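Long-range contacts in dinitrogenase iron-molybdenum cofactor biosynthesis domain-containing protein (Pyrococcus horikoshii, PDB 2YX6), which binds ADP and belongs to the dinitrogenase iron-molybdenum cofactor biosynthesis family, although its precise cellular role is not established: residues R2-A7 against K65-Y70; F27-I32 against P56-D61; S86-V91 against G105-D110. All blocks are in the same frame, centred on the assembly; numbering follows the deposited sequence.

Interaction 1 of 3, residues R2-A7 against K65-Y70; sequences RVAIPA and KIVLTY
Ala4 and Leu68 meet through their peptide units, the flat groups of this contact: Leu68 N donates to Ala4 O at 3.0 Å, with the donor almost on the line of the carbonyl bond (172° at the oxygen). The preceding peptide unit, facing the same strand, gives a nearly straight bond from Ala4 N to Ile66 O (2.9 Å). At the start of the pairing Lys65 N reaches Arg2 O at 3.0 Å, tilted 25° from that carbonyl's plane, and Ile66 N adds a weak bond to the same oxygen. The sequence illustrates how a parallel ladder can end. Next in line Pro6 brings a ring carbon where a peptide N-H would be expected, and its CD sits 3.0 Å from Leu68 O, a buried oxygen with no hydrogen-bond partner in the model.

The two faces of the ladder differ in how closely they pack. On one, Val3 CG1, placed anti to the backbone N (chi1 -179°), presses against Leu68 CG at 3.6 Å, the two side chains crossing at a slant; Ile5 lies alongside Leu68 and points the same way, CG1 to CB at 3.9 Å. On the other, Ala4 CB meets the CG2 branch of Val67 more loosely, at 4.1 Å.

Both strands are interior ones. Strand 26-33 pairs antiparallel with 2-7, and strand 86-88 lies parallel on the far side of 66-68; helix 95-103 covers Ile5 and Leu68, while Ile59 of helix 54-61 packs on Val67.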
loop_
_atom_site.group_PDB
_atom_site.type_symbol
_atom_site.label_atom_id
_atom_site.label_comp_id
_atom_site.label_asym_id
_atom_site.label_seq_id
_atom_site.Cartn_x
_atom_site.Cartn_y
_atom_site.Cartn_z
ATOM N N ARG A 2 9.108 0.697 -6.009
ATOM C CA ARG A 2 8.514 0.828 -7.319
ATOM C C ARG A 2 6.989 0.928 -7.237
ATOM O O ARG A 2 6.300 0.173 -6.562
ATOM C CB ARG A 2 9.086 -0.250 -8.280
ATOM C CG ARG A 2 8.336 -0.382 -9.574
ATOM C CD ARG A 2 9.065 -1.367 -10.495
ATOM N NE ARG A 2 10.526 -1.262 -10.353
ATOM C CZ ARG A 2 11.412 -2.020 -11.002
ATOM N NH1 ARG A 2 12.752 -1.883 -10.808
ATOM N NH2 ARG A 2 10.966 -2.903 -11.847
ATOM N N VAL A 3 6.472 1.962 -7.868
ATOM C CA VAL A 3 5.051 2.258 -7.844
ATOM C C VAL A 3 4.499 2.140 -9.250
ATOM O O VAL A 3 5.086 2.668 -10.200
ATOM C CB VAL A 3 4.820 3.646 -7.265
ATOM C CG1 VAL A 3 3.292 3.984 -7.208
ATOM C CG2 VAL A 3 5.522 3.724 -5.877
ATOM N N ALA A 4 3.369 1.437 -9.349
ATOM C CA ALA A 4 2.627 1.164 -10.584
ATOM C C ALA A 4 1.349 2.041 -10.656
ATOM O O ALA A 4 0.641 2.138 -9.688
ATOM C CB ALA A 4 2.201 -0.305 -10.575
ATOM N N ILE A 5 1.055 2.596 -11.819
ATOM C CA ILE A 5 -0.064 3.494 -12.002
ATOM C C ILE A 5 -0.729 3.220 -13.356
ATOM O O ILE A 5 -0.080 3.287 -14.369
ATOM C CB ILE A 5 0.340 4.993 -11.915
ATOM C CG1 ILE A 5 0.980 5.331 -10.564
ATOM C CG2 ILE A 5 -0.905 5.890 -12.173
ATOM C CD1 ILE A 5 2.313 5.496 -10.671
ATOM N N PRO A 6 -2.059 2.953 -13.358
ATOM C CA PRO A 6 -2.757 2.715 -14.641
ATOM C C PRO A 6 -2.902 4.039 -15.391
ATOM O O PRO A 6 -3.277 5.057 -14.763
ATOM C CB PRO A 6 -4.133 2.168 -14.221
ATOM C CG PRO A 6 -4.430 2.821 -12.859
ATOM C CD PRO A 6 -2.981 2.955 -12.200
ATOM N N ALA A 7 -2.556 4.065 -16.687
ATOM C CA ALA A 7 -2.581 5.306 -17.452
ATOM C C ALA A 7 -3.706 5.268 -18.446
ATOM O O ALA A 7 -4.023 4.202 -18.987
ATOM C CB ALA A 7 -1.274 5.511 -18.183
ATOM N N LYS A 65 5.450 -2.672 -5.882
ATOM C CA LYS A 65 4.968 -3.129 -4.583
ATOM C C LYS A 65 3.823 -2.245 -4.121
ATOM O O LYS A 65 3.116 -2.573 -3.185
ATOM C CB LYS A 65 6.110 -3.087 -3.546
ATOM C CG LYS A 65 7.351 -3.928 -3.967
ATOM C CD LYS A 65 7.985 -4.611 -2.749
ATOM C CE LYS A 65 7.060 -5.670 -2.183
ATOM N NZ LYS A 65 6.708 -6.629 -3.287
ATOM N N ILE A 66 3.629 -1.131 -4.817
ATOM C CA ILE A 66 2.476 -0.267 -4.553
ATOM C C ILE A 66 1.773 0.083 -5.863
ATOM O O ILE A 66 2.391 0.308 -6.862
ATOM C CB ILE A 66 2.890 1.049 -3.828
ATOM C CG1 ILE A 66 3.534 0.702 -2.493
ATOM C CG2 ILE A 66 1.653 1.985 -3.651
ATOM C CD1 ILE A 66 3.698 1.883 -1.556
ATOM N N VAL A 67 0.455 0.109 -5.834
ATOM C CA VAL A 67 -0.351 0.504 -6.993
ATOM C C VAL A 67 -1.206 1.703 -6.593
ATOM O O VAL A 67 -1.921 1.641 -5.565
ATOM C CB VAL A 67 -1.257 -0.668 -7.416
ATOM C CG1 VAL A 67 -2.233 -0.233 -8.501
ATOM C CG2 VAL A 67 -0.413 -1.871 -7.826
ATOM N N LEU A 68 -1.149 2.767 -7.389
ATOM C CA LEU A 68 -2.017 3.901 -7.189
ATOM C C LEU A 68 -3.101 3.881 -8.219
ATOM O O LEU A 68 -2.800 3.982 -9.386
ATOM C CB LEU A 68 -1.257 5.235 -7.344
ATOM C CG LEU A 68 0.000 5.315 -6.424
ATOM C CD1 LEU A 68 0.717 6.622 -6.678
ATOM C CD2 LEU A 68 -0.399 5.176 -4.896
ATOM N N THR A 69 -4.364 3.818 -7.787
ATOM C CA THR A 69 -5.451 3.818 -8.759
ATOM C C THR A 69 -6.570 4.766 -8.359
ATOM O O THR A 69 -6.617 5.240 -7.227
ATOM C CB THR A 69 -6.122 2.429 -8.855
ATOM O OG1 THR A 69 -6.766 2.194 -7.616
ATOM C CG2 THR A 69 -5.156 1.308 -9.137
ATOM N N TYR A 70 -7.457 5.037 -9.324
ATOM C CA TYR A 70 -8.711 5.720 -9.072
ATOM C C TYR A 70 -9.695 4.643 -8.592
ATOM O O TYR A 70 -9.799 4.357 -7.401
ATOM C CB TYR A 70 -9.202 6.437 -10.340
ATOM C CG TYR A 70 -10.467 7.256 -10.053
ATOM C CD1 TYR A 70 -11.693 6.896 -10.589
ATOM C CD2 TYR A 70 -10.419 8.357 -9.201
ATOM C CE1 TYR A 70 -12.877 7.620 -10.269
ATOM C CE2 TYR A 70 -11.566 9.105 -8.901
ATOM C CZ TYR A 70 -12.814 8.736 -9.466
ATOM O OH TYR A 70 -13.982 9.488 -9.163
#

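Interaction 2 of 3, residues F27-I32 against P56-D61; sequences FVFVDI and PNFIKD
Ile59 reaches from the helix to both Phe27 and Phe29 with a single methyl, CD1, and here the contact is tightest. This carbon lies 3.5 Å from Phe27 CD1 and also 3.5 Å from Phe29 CZ, with Phe27 CE1 and Phe29 CE1 only slightly farther off. Its CG1 stands beside the backbone N, anti to the carbonyl carbon (chi1 -62°), and a second turn of like sense (chi2 -58°) sets CD1 against the two rings. The side chains of Phe27 and Ile59 cross at about a right angle, those of Phe29 and Ile59 more obliquely.

Such a helix lying on a sheet face is one layer of a three-layer alpha/beta/alpha sandwich. The mixed sheet, with strand order 3-2-1-4-5 and the second strand antiparallel to its neighbours, has the ribonuclease H-like topology known for this family. The short axes of strand 27-32 and helix 56-61 run 30° apart and 11.0 Å from each other, a gap filled by these hydrophobic side chains without any hydrogen bond between the segments.

Phe58 makes the looser half. Its CE2 lies at the edge of the Phe29 ring, near that ring's plane and 4.1 Å from CZ, and stands 4.3 Å from Phe27 CD2. Phe58 is partly exposed, and His62 meets its ring while stacking on that of Phe29. On the helix's outer side Lys60 points away from the strand, and its NZ makes a weak hydrogen bond to Gly105 O of the second subunit.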
loop_
_atom_site.group_PDB
_atom_site.type_symbol
_atom_site.label_atom_id
_atom_site.label_comp_id
_atom_site.label_asym_id
_atom_site.label_seq_id
_atom_site.Cartn_x
_atom_site.Cartn_y
_atom_site.Cartn_z
ATOM N N PHE A 27 0.427 1.191 -18.356
ATOM C CA PHE A 27 0.787 1.312 -16.961
ATOM C C PHE A 27 2.084 2.061 -16.925
ATOM O O PHE A 27 2.945 1.875 -17.785
ATOM C CB PHE A 27 0.962 -0.044 -16.293
ATOM C CG PHE A 27 -0.311 -0.571 -15.670
ATOM C CD1 PHE A 27 -0.563 -0.384 -14.302
ATOM C CD2 PHE A 27 -1.297 -1.151 -16.454
ATOM C CE1 PHE A 27 -1.754 -0.827 -13.738
ATOM C CE2 PHE A 27 -2.517 -1.586 -15.883
ATOM C CZ PHE A 27 -2.719 -1.447 -14.560
ATOM N N VAL A 28 2.241 2.861 -15.890
ATOM C CA VAL A 28 3.505 3.556 -15.602
ATOM C C VAL A 28 4.114 3.039 -14.296
ATOM O O VAL A 28 3.455 2.977 -13.286
ATOM C CB VAL A 28 3.226 5.090 -15.465
ATOM C CG1 VAL A 28 4.480 5.878 -15.107
ATOM C CG2 VAL A 28 2.562 5.628 -16.699
ATOM N N PHE A 29 5.386 2.668 -14.332
ATOM C CA PHE A 29 6.134 2.107 -13.206
ATOM C C PHE A 29 7.152 3.165 -12.843
ATOM O O PHE A 29 7.940 3.611 -13.693
ATOM C CB PHE A 29 6.825 0.779 -13.608
ATOM C CG PHE A 29 5.873 -0.299 -13.905
ATOM C CD1 PHE A 29 5.357 -1.071 -12.870
ATOM C CD2 PHE A 29 5.385 -0.483 -15.183
ATOM C CE1 PHE A 29 4.419 -2.086 -13.123
ATOM C CE2 PHE A 29 4.430 -1.506 -15.448
ATOM C CZ PHE A 29 3.988 -2.318 -14.400
ATOM N N VAL A 30 7.118 3.589 -11.600
ATOM C CA VAL A 30 7.989 4.687 -11.197
ATOM C C VAL A 30 8.862 4.235 -10.054
ATOM O O VAL A 30 8.324 3.830 -8.968
ATOM C CB VAL A 30 7.175 5.909 -10.662
ATOM C CG1 VAL A 30 8.201 7.027 -10.257
ATOM C CG2 VAL A 30 6.181 6.421 -11.743
ATOM N N ASP A 31 10.181 4.316 -10.248
ATOM C CA ASP A 31 11.111 4.011 -9.196
ATOM C C ASP A 31 11.444 5.210 -8.356
ATOM O O ASP A 31 12.003 6.201 -8.855
ATOM C CB ASP A 31 12.412 3.467 -9.751
ATOM C CG ASP A 31 12.258 2.076 -10.227
ATOM O OD1 ASP A 31 11.399 1.850 -11.097
ATOM O OD2 ASP A 31 13.011 1.220 -9.735
ATOM N N ILE A 32 11.119 5.109 -7.074
ATOM C CA ILE A 32 11.273 6.259 -6.176
ATOM C C ILE A 32 12.357 5.908 -5.139
ATOM O O ILE A 32 12.363 4.813 -4.544
ATOM C CB ILE A 32 9.908 6.691 -5.586
ATOM C CG1 ILE A 32 9.062 7.231 -6.737
ATOM C CG2 ILE A 32 10.081 7.817 -4.511
ATOM C CD1 ILE A 32 7.553 7.430 -6.463
ATOM N N PRO A 56 -2.860 -8.318 -11.797
ATOM C CA PRO A 56 -2.013 -8.311 -10.600
ATOM C C PRO A 56 -0.674 -8.966 -10.766
ATOM O O PRO A 56 0.348 -8.486 -10.237
ATOM C CB PRO A 56 -2.855 -9.072 -9.586
ATOM C CG PRO A 56 -4.281 -8.653 -9.974
ATOM C CD PRO A 56 -4.227 -8.811 -11.475
ATOM N N ASN A 57 -0.680 -10.070 -11.504
ATOM C CA ASN A 57 0.522 -10.832 -11.718
ATOM C C ASN A 57 1.393 -10.041 -12.648
ATOM O O ASN A 57 2.575 -10.025 -12.497
ATOM C CB ASN A 57 0.181 -12.206 -12.322
ATOM C CG ASN A 57 -0.136 -13.281 -11.244
ATOM O OD1 ASN A 57 0.328 -13.218 -10.093
ATOM N ND2 ASN A 57 -0.850 -14.308 -11.657
ATOM N N PHE A 58 0.796 -9.388 -13.616
ATOM C CA PHE A 58 1.529 -8.464 -14.486
ATOM C C PHE A 58 2.287 -7.438 -13.658
ATOM O O PHE A 58 3.499 -7.275 -13.800
ATOM C CB PHE A 58 0.522 -7.783 -15.411
ATOM C CG PHE A 58 1.111 -6.735 -16.282
ATOM C CD1 PHE A 58 1.920 -7.079 -17.320
ATOM C CD2 PHE A 58 0.905 -5.380 -16.006
ATOM C CE1 PHE A 58 2.497 -6.100 -18.133
ATOM C CE2 PHE A 58 1.470 -4.412 -16.789
ATOM C CZ PHE A 58 2.279 -4.779 -17.876
ATOM N N ILE A 59 1.574 -6.792 -12.727
ATOM C CA ILE A 59 2.193 -5.778 -11.840
ATOM C C ILE A 59 3.320 -6.367 -10.962
ATOM O O ILE A 59 4.440 -5.867 -10.979
ATOM C CB ILE A 59 1.083 -5.027 -11.050
ATOM C CG1 ILE A 59 0.172 -4.304 -12.032
ATOM C CG2 ILE A 59 1.662 -4.073 -10.069
ATOM C CD1 ILE A 59 0.953 -3.292 -12.950
ATOM N N LYS A 60 3.049 -7.459 -10.245
ATOM C CA LYS A 60 4.041 -8.165 -9.448
ATOM C C LYS A 60 5.274 -8.555 -10.266
ATOM O O LYS A 60 6.394 -8.324 -9.856
ATOM C CB LYS A 60 3.425 -9.400 -8.807
ATOM C CG LYS A 60 4.302 -9.972 -7.639
ATOM C CD LYS A 60 3.783 -11.317 -7.141
ATOM C CE LYS A 60 4.602 -11.932 -5.988
ATOM N NZ LYS A 60 4.297 -13.426 -5.779
ATOM N N ASP A 61 5.045 -9.077 -11.473
ATOM C CA ASP A 61 6.142 -9.462 -12.369
ATOM C C ASP A 61 7.020 -8.275 -12.776
ATOM O O ASP A 61 8.164 -8.461 -13.132
ATOM C CB ASP A 61 5.610 -10.150 -13.615
ATOM C CG ASP A 61 4.923 -11.503 -13.297
ATOM O OD1 ASP A 61 5.252 -12.111 -12.243
ATOM O OD2 ASP A 61 4.032 -11.923 -14.102
#

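Interaction 3 of 3, residues S86-V91 against G105-D110; sequences SVVTGV and GKLKID
Gly90 and Asp110 are joined by the one hydrogen bond between these segments, joining two irregular pieces of backbone. Asp110 N donates to Gly90 O at 2.7 Å, and the bond is nearly straight at the hydrogen (175°). At the oxygen it is bent: the C=O...N angle is 133°, with the donor tilted slightly from the carbonyl plane. A CA-H...O contact from Ile109 CA to Gly90 O, 3.4 Å long, gives the same acceptor a second neighbour. Glycine suits this turn twice over, through its positive phi (81°) and because a CB at Gly90 would fall 2.6 Å from Ile109 CG2.

Apolar contacts make up the rest. Ile109 divides its work between two branches: CG2, anti to its own backbone N, lies 4.0 Å from Gly90 CA, and CD1 touches Val91 CG2, also at 4.0 Å. Leu107 CD2 is 4.3 Å from Val88 CG1 and equally far from Val91 CG2, a looser fit. Leu107 and Ile109 also pack on Asn81 of the second subunit. An alanine in place of Ile109 would probably open a gap beside Val91 CG2 and over Gly90, leaving Val91 with Leu107 as its remaining apolar neighbour in this segment.

Polar groups lead outward. Asp110 OD2 is hydrogen-bonded to Tyr70 OH, and OD1 takes Asp112 N.

Segment 86-91 runs out of strand 86-88, the outermost strand of this chain's sheet on that side, and 105-110 returns across its end after helix 95-103, whose Schellman motif closes at Gly105. Nucleotide sites commonly lie near such C-terminal strand ends in alpha/beta folds; here Val87, with Asn81 and Lys114, lines the ADP site known for this protein, which holds no nucleotide in this chain.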
loop_
_atom_site.group_PDB
_atom_site.type_symbol
_atom_site.label_atom_id
_atom_site.label_comp_id
_atom_site.label_asym_id
_atom_site.label_seq_id
_atom_site.Cartn_x
_atom_site.Cartn_y
_atom_site.Cartn_z
ATOM N N SER A 86 0.209 -3.426 -2.179
ATOM C CA SER A 86 -0.698 -2.487 -1.523
ATOM C C SER A 86 -1.320 -1.674 -2.587
ATOM O O SER A 86 -0.662 -1.343 -3.545
ATOM C CB SER A 86 0.103 -1.522 -0.619
ATOM O OG SER A 86 0.701 -2.336 0.358
ATOM N N VAL A 87 -2.562 -1.288 -2.408
ATOM C CA VAL A 87 -3.255 -0.543 -3.448
ATOM C C VAL A 87 -3.757 0.754 -2.792
ATOM O O VAL A 87 -4.298 0.698 -1.675
ATOM C CB VAL A 87 -4.485 -1.390 -4.027
ATOM C CG1 VAL A 87 -5.378 -0.569 -5.093
ATOM C CG2 VAL A 87 -4.052 -2.724 -4.614
ATOM N N VAL A 88 -3.626 1.890 -3.477
ATOM C CA VAL A 88 -4.252 3.147 -3.053
ATOM C C VAL A 88 -5.347 3.505 -4.074
ATOM O O VAL A 88 -5.074 3.510 -5.294
ATOM C CB VAL A 88 -3.217 4.336 -2.979
ATOM C CG1 VAL A 88 -3.930 5.639 -2.475
ATOM C CG2 VAL A 88 -2.064 3.971 -2.066
ATOM N N THR A 89 -6.576 3.724 -3.573
ATOM C CA THR A 89 -7.743 4.045 -4.413
ATOM C C THR A 89 -8.098 5.497 -4.263
ATOM O O THR A 89 -7.640 6.138 -3.336
ATOM C CB THR A 89 -8.983 3.203 -4.013
ATOM O OG1 THR A 89 -9.377 3.524 -2.666
ATOM C CG2 THR A 89 -8.661 1.715 -4.119
ATOM N N GLY A 90 -8.879 6.028 -5.213
ATOM C CA GLY A 90 -9.257 7.465 -5.208
ATOM C C GLY A 90 -8.250 8.478 -5.763
ATOM O O GLY A 90 -8.457 9.667 -5.684
ATOM N N VAL A 91 -7.175 7.996 -6.370
ATOM C CA VAL A 91 -6.133 8.861 -6.932
ATOM C C VAL A 91 -6.526 9.257 -8.350
ATOM O O VAL A 91 -6.887 8.430 -9.153
ATOM C CB VAL A 91 -4.742 8.140 -6.910
ATOM C CG1 VAL A 91 -3.661 9.070 -7.350
ATOM C CG2 VAL A 91 -4.442 7.609 -5.501
ATOM N N GLY A 105 3.725 13.065 0.979
ATOM C CA GLY A 105 2.688 12.815 2.001
ATOM C C GLY A 105 1.393 13.595 1.890
ATOM O O GLY A 105 0.582 13.571 2.840
ATOM N N LYS A 106 1.141 14.208 0.721
ATOM C CA LYS A 106 -0.064 15.014 0.444
ATOM C C LYS A 106 -0.820 14.555 -0.822
ATOM O O LYS A 106 -0.934 15.279 -1.857
ATOM C CB LYS A 106 0.280 16.517 0.285
ATOM C CG LYS A 106 0.116 17.346 1.598
ATOM C CD LYS A 106 1.215 18.429 1.692
ATOM C CE LYS A 106 2.193 18.084 2.837
ATOM N NZ LYS A 106 1.506 18.154 4.189
ATOM N N LEU A 107 -1.367 13.359 -0.759
ATOM C CA LEU A 107 -1.994 12.845 -1.934
ATOM C C LEU A 107 -3.410 13.398 -1.890
ATOM O O LEU A 107 -3.983 13.517 -0.801
ATOM C CB LEU A 107 -1.935 11.314 -1.887
ATOM C CG LEU A 107 -1.716 10.572 -3.175
ATOM C CD1 LEU A 107 -0.574 11.229 -3.799
ATOM C CD2 LEU A 107 -1.404 9.123 -2.877
ATOM N N LYS A 108 -3.945 13.758 -3.061
ATOM C CA LYS A 108 -5.342 14.206 -3.200
ATOM C C LYS A 108 -6.288 13.068 -3.555
ATOM O O LYS A 108 -6.249 12.571 -4.651
ATOM C CB LYS A 108 -5.419 15.285 -4.257
ATOM C CG LYS A 108 -4.979 16.680 -3.679
ATOM C CD LYS A 108 -4.625 17.689 -4.793
ATOM C CE LYS A 108 -5.075 19.142 -4.441
ATOM N NZ LYS A 108 -4.600 19.639 -3.084
ATOM N N ILE A 109 -7.141 12.668 -2.625
ATOM C CA ILE A 109 -7.975 11.452 -2.815
ATOM C C ILE A 109 -9.419 11.797 -3.087
ATOM O O ILE A 109 -9.990 12.627 -2.387
ATOM C CB ILE A 109 -7.964 10.548 -1.515
ATOM C CG1 ILE A 109 -6.522 10.127 -1.124
ATOM C CG2 ILE A 109 -8.851 9.339 -1.701
ATOM C CD1 ILE A 109 -5.699 9.644 -2.297
ATOM N N ASP A 110 -10.023 11.174 -4.094
ATOM C CA ASP A 110 -11.445 11.320 -4.333
ATOM C C ASP A 110 -12.179 10.310 -3.476
ATOM O O ASP A 110 -12.378 9.117 -3.893
ATOM C CB ASP A 110 -11.750 11.054 -5.805
ATOM C CG ASP A 110 -13.187 11.364 -6.161
ATOM O OD1 ASP A 110 -14.013 11.562 -5.231
ATOM O OD2 ASP A 110 -13.481 11.426 -7.377
#

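Overall arrangement
Interaction 1 lies at the centre of the chain and ties neighbouring parallel strands by a backbone ladder, with buried aliphatic groups on its faces. Interaction 2, about 7 Å from it centre to centre, shares the sheet but uses only side chains, bringing a helix onto the adjoining strand; Val3 O to Val30 N and Ile5 O to Val28 N are probable hydrogen bonds linking the two. Interaction 3 is partly buried and mixes one backbone bond with sparse apolar contacts near the subunit interface. It meets interaction 1 through Thr69 and Val88 and lies across the chain's centre from interaction 2, their centres about 17 Å apart.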